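PDB 4KRG: phosphoethanolamine N-methyltransferase 1 from Haemonchus contortus, which probably catalyses the S-adenosylmethionine-dependent N-methylation of phosphoethanolamine, an early step of phosphocholine synthesis in this parasitic nematode. Local coordinates for residues T297-P303 with F372-T378. Residue numbers count along the deposited sequence, not the author numbering.
Sequences TAYVFTP and FDCMVAT. With BOG (octyl beta-D-glucopyranoside), chain E.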
ATOM      1  N   THR A 297     -17.330   6.914   9.817  1.00 17.46           N
ATOM      2  CA  THR A 297     -16.249   6.149   9.203  1.00 14.93           C
ATOM      3  C   THR A 297     -16.139   4.782   9.879  1.00 13.45           C
ATOM      4  O   THR A 297     -15.893   4.689  11.075  1.00 15.40           O
ATOM      5  CB  THR A 297     -14.897   6.890   9.266  1.00 16.53           C
ATOM      6  OG1 THR A 297     -15.011   8.154   8.599  1.00 18.40           O
ATOM      7  CG2 THR A 297     -13.817   6.072   8.579  1.00 17.32           C
ATOM      8  N   ALA A 298     -16.346   3.729   9.103  1.00 14.22           N
ATOM      9  CA  ALA A 298     -16.272   2.364   9.609  1.00 16.35           C
ATOM     10  C   ALA A 298     -14.862   1.802   9.439  1.00 15.15           C
ATOM     11  O   ALA A 298     -14.203   2.054   8.434  1.00 16.69           O
ATOM     12  CB  ALA A 298     -17.270   1.483   8.870  1.00 16.10           C
ATOM     13  N   TYR A 299     -14.404   1.035  10.416  1.00 15.00           N
ATOM     14  CA  TYR A 299     -13.142   0.326  10.290  1.00 13.32           C
ATOM     15  C   TYR A 299     -13.472  -1.105   9.895  1.00 14.08           C
ATOM     16  O   TYR A 299     -14.203  -1.790  10.602  1.00 15.57           O
ATOM     17  CB  TYR A 299     -12.387   0.370  11.619  1.00 16.49           C
ATOM     18  CG  TYR A 299     -11.032  -0.317  11.629  1.00 18.63           C
ATOM     19  CD1 TYR A 299      -9.907   0.300  11.090  1.00 17.57           C
ATOM     20  CD2 TYR A 299     -10.875  -1.562  12.220  1.00 17.13           C
ATOM     21  CE1 TYR A 299      -8.667  -0.323  11.115  1.00 14.42           C
ATOM     22  CE2 TYR A 299      -9.648  -2.185  12.252  1.00 16.97           C
ATOM     23  CZ  TYR A 299      -8.547  -1.562  11.700  1.00 14.53           C
ATOM     24  OH  TYR A 299      -7.333  -2.194  11.748  1.00 13.97           O
ATOM     25  N   VAL A 300     -12.961  -1.542   8.753  1.00 12.11           N
ATOM     26  CA  VAL A 300     -13.241  -2.889   8.263  1.00 17.36           C
ATOM     27  C   VAL A 300     -11.957  -3.713   8.175  1.00 16.48           C
ATOM     28  O   VAL A 300     -10.942  -3.242   7.672  1.00 18.60           O
ATOM     29  CB  VAL A 300     -13.973  -2.848   6.899  1.00 13.87           C
ATOM     30  CG1 VAL A 300     -14.016  -4.236   6.251  1.00 12.26           C
ATOM     31  CG2 VAL A 300     -15.377  -2.298   7.068  1.00 14.74           C
ATOM     32  N   PHE A 301     -12.003  -4.940   8.684  1.00 13.81           N
ATOM     33  CA  PHE A 301     -10.816  -5.788   8.734  1.00 12.93           C
ATOM     34  C   PHE A 301     -11.140  -7.143   8.101  1.00 15.36           C
ATOM     35  O   PHE A 301     -12.015  -7.855   8.578  1.00 16.29           O
ATOM     36  CB  PHE A 301     -10.363  -5.948  10.195  1.00 13.23           C
ATOM     37  CG  PHE A 301      -9.183  -6.879  10.389  1.00 15.21           C
ATOM     38  CD1 PHE A 301      -7.894  -6.459  10.117  1.00 16.48           C
ATOM     39  CD2 PHE A 301      -9.368  -8.160  10.888  1.00 16.85           C
ATOM     40  CE1 PHE A 301      -6.822  -7.308  10.306  1.00 18.26           C
ATOM     41  CE2 PHE A 301      -8.304  -9.006  11.083  1.00 15.57           C
ATOM     42  CZ  PHE A 301      -7.031  -8.584  10.789  1.00 17.43           C
ATOM     43  N   THR A 302     -10.454  -7.485   7.011  1.00 13.54           N
ATOM     44  CA  THR A 302     -10.711  -8.750   6.308  1.00 16.25           C
ATOM     45  C   THR A 302      -9.412  -9.478   5.933  1.00 16.49           C
ATOM     46  O   THR A 302      -8.831  -9.217   4.879  1.00 16.81           O
ATOM     47  CB  THR A 302     -11.587  -8.536   5.050  1.00 14.36           C
ATOM     48  OG1 THR A 302     -10.931  -7.629   4.159  1.00 15.53           O
ATOM     49  CG2 THR A 302     -12.938  -7.963   5.422  1.00 12.98           C
ATOM     50  N   PRO A 303      -8.957 -10.401   6.800  1.00 16.57           N
ATOM     51  CA  PRO A 303      -7.686 -11.097   6.566  1.00 16.62           C
ATOM     52  C   PRO A 303      -7.788 -12.178   5.493  1.00 19.96           C
ATOM     53  O   PRO A 303      -6.759 -12.569   4.935  1.00 21.42           O
ATOM     54  CB  PRO A 303      -7.391 -11.738   7.919  1.00 17.38           C
ATOM     55  CG  PRO A 303      -8.743 -11.948   8.529  1.00 16.41           C
ATOM     56  CD  PRO A 303      -9.556 -10.765   8.097  1.00 15.21           C
ATOM     57  N   PHE A 372     -12.301   5.593  15.026  1.00 16.34           N
ATOM     58  CA  PHE A 372     -13.325   5.155  14.085  1.00 15.08           C
ATOM     59  C   PHE A 372     -14.663   5.022  14.790  1.00 15.82           C
ATOM     60  O   PHE A 372     -14.711   4.956  16.015  1.00 17.53           O
ATOM     61  CB  PHE A 372     -12.936   3.825  13.455  1.00 15.52           C
ATOM     62  CG  PHE A 372     -11.761   3.916  12.532  1.00 15.19           C
ATOM     63  CD1 PHE A 372     -11.949   4.068  11.167  1.00 17.19           C
ATOM     64  CD2 PHE A 372     -10.466   3.849  13.022  1.00 14.03           C
ATOM     65  CE1 PHE A 372     -10.868   4.151  10.307  1.00 15.68           C
ATOM     66  CE2 PHE A 372      -9.382   3.933  12.165  1.00 13.85           C
ATOM     67  CZ  PHE A 372      -9.587   4.083  10.806  1.00 15.12           C
ATOM     68  N   ASP A 373     -15.746   4.968  14.019  1.00 16.18           N
ATOM     69  CA  ASP A 373     -17.093   4.967  14.596  1.00 17.17           C
ATOM     70  C   ASP A 373     -17.664   3.580  14.898  1.00 19.66           C
ATOM     71  O   ASP A 373     -18.586   3.447  15.698  1.00 19.31           O
ATOM     72  CB  ASP A 373     -18.058   5.752  13.701  1.00 23.04           C
ATOM     73  CG  ASP A 373     -17.749   7.243  13.680  1.00 24.19           C
ATOM     74  OD1 ASP A 373     -18.019   7.922  14.699  1.00 25.35           O
ATOM     75  OD2 ASP A 373     -17.240   7.738  12.650  1.00 22.41           O
ATOM     76  N   CYS A 374     -17.106   2.559  14.252  1.00 19.41           N
ATOM     77  CA  CYS A 374     -17.550   1.181  14.413  1.00 17.45           C
ATOM     78  C   CYS A 374     -16.549   0.242  13.746  1.00 19.45           C
ATOM     79  O   CYS A 374     -15.688   0.684  12.983  1.00 19.92           O
ATOM     80  CB  CYS A 374     -18.924   0.992  13.773  1.00 18.01           C
ATOM     81  SG  CYS A 374     -18.906   1.238  11.991  1.00 22.74           S
HETATM   82  N   MSE A 375     -16.663  -1.052  14.039  1.00 18.60           N
HETATM   83  CA  MSE A 375     -15.860  -2.068  13.365  1.00 15.29           C
HETATM   84  C   MSE A 375     -16.741  -3.141  12.745  1.00 16.71           C
HETATM   85  O   MSE A 375     -17.679  -3.610  13.375  1.00 16.13           O
HETATM   86  CB  MSE A 375     -14.886  -2.727  14.339  1.00 15.11           C
HETATM   87  CG  MSE A 375     -14.335  -4.048  13.824  1.00 26.53           C
HETATM   88 SE   MSE A 375     -12.740  -4.656  14.772  1.00 40.35          SE
HETATM   89  CE  MSE A 375     -13.625  -5.276  16.419  1.00 74.94           C
ATOM     90  N   VAL A 376     -16.441  -3.511  11.502  1.00 16.66           N
ATOM     91  CA  VAL A 376     -17.046  -4.675  10.857  1.00 17.30           C
ATOM     92  C   VAL A 376     -15.890  -5.548  10.387  1.00 17.77           C
ATOM     93  O   VAL A 376     -14.971  -5.053   9.737  1.00 16.03           O
ATOM     94  CB  VAL A 376     -17.902  -4.272   9.648  1.00 15.79           C
ATOM     95  CG1 VAL A 376     -18.543  -5.499   9.011  1.00 20.58           C
ATOM     96  CG2 VAL A 376     -18.974  -3.266  10.062  1.00 16.54           C
ATOM     97  N   ALA A 377     -15.908  -6.832  10.725  1.00 15.88           N
ATOM     98  CA  ALA A 377     -14.773  -7.687  10.389  1.00 15.78           C
ATOM     99  C   ALA A 377     -15.158  -9.131  10.164  1.00 15.87           C
ATOM    100  O   ALA A 377     -16.131  -9.622  10.737  1.00 17.06           O
ATOM    101  CB  ALA A 377     -13.709  -7.602  11.474  1.00 14.62           C
ATOM    102  N   THR A 378     -14.375  -9.807   9.330  1.00 14.48           N
ATOM    103  CA  THR A 378     -14.486 -11.246   9.150  1.00 15.58           C
ATOM    104  C   THR A 378     -13.226 -11.868   9.754  1.00 19.21           C
ATOM    105  O   THR A 378     -12.152 -11.293   9.632  1.00 21.89           O
ATOM    106  CB  THR A 378     -14.620 -11.623   7.645  1.00 17.25           C
ATOM    107  OG1 THR A 378     -13.576 -10.999   6.891  1.00 17.74           O
ATOM    108  CG2 THR A 378     -15.968 -11.167   7.079  1.00 16.32           C
TER
HETATM  109  C1  BOG E 503     -11.957   9.692  12.443  1.00 18.49           C
HETATM  110  O1  BOG E 503     -10.930   9.347  11.587  1.00 18.22           O
HETATM  111  C2  BOG E 503     -11.573  10.880  13.303  1.00 18.14           C
HETATM  112  O2  BOG E 503     -10.492  10.502  14.142  1.00 19.41           O
HETATM  113  C3  BOG E 503     -12.728  11.312  14.140  1.00 21.18           C
HETATM  114  O3  BOG E 503     -12.362  12.492  14.908  1.00 24.13           O
HETATM  115  C4  BOG E 503     -13.936  11.599  13.309  1.00 21.53           C
HETATM  116  O4  BOG E 503     -15.059  11.941  14.146  1.00 22.18           O
HETATM  117  C5  BOG E 503     -14.299  10.394  12.454  1.00 19.98           C
HETATM  118  O5  BOG E 503     -13.155   9.991  11.622  1.00 18.40           O
HETATM  119  C6  BOG E 503     -15.425  10.702  11.569  1.00 19.16           C
HETATM  120  O6  BOG E 503     -16.315   9.631  11.628  1.00 24.76           O
HETATM  121  C1' BOG E 503     -10.877   7.945  11.329  1.00 16.56           C
HETATM  122  C2' BOG E 503      -9.662   7.684  10.401  1.00 17.13           C
HETATM  123  C3' BOG E 503      -9.737   8.502   9.122  1.00 16.51           C
HETATM  124  C4' BOG E 503      -9.816   7.860   7.882  1.00 16.44           C
HETATM  125  C5' BOG E 503     -10.601   8.552   6.732  1.00 30.34           C
HETATM  126  C6' BOG E 503     -10.473   7.830   5.385  1.00 29.96           C
HETATM  127  C7' BOG E 503     -11.592   6.791   5.127  1.00 31.31           C
HETATM  128  C8' BOG E 503     -12.530   7.246   4.062  1.00 30.69           C
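The Phe372 ring is sandwiched between protein and detergent: Tyr299 CB sits over one face, 4.0 Å from the centroid in a CH-pi contact, and octyl glucoside lies over the other, its C2' 3.6 Å from Phe372 CZ. The Tyr299 ring also turns its edge to Phe372, centroids 5.0 Å apart. Both rings have partners on helix 358-367: Tyr299 OH is hydrogen-bonded to Ser361 OG, and Trp365 meets Phe372 edge-to-face.

Beyond the corner at Asp373 the strands run parallel. Tyr299 N donates to Cys374 O (2.9 Å) and Tyr299 O accepts from Val376 N (3.0 Å); Phe301 N donates to Val376 O and Phe301 O accepts from Thr378 N, both at 3.2 Å. At the corner, Asp373 N donates to Thr297 O (3.0 Å), while Asp373 OD1 forms a salt bridge with Lys397.

Val300 and Val376 pack on the face bearing helix 314-321; Phe301 CB meets Ala377 CB (3.9 Å) on the other. Flanked by 324-329 and 400-408, the pair is consistent with a second Rossmann-like methyltransferase domain, in the half of the chain without SAH or phosphoethanolamine. Backbone polar groups thus pair between the strands, leaving mostly apolar side chains to fill the buried faces.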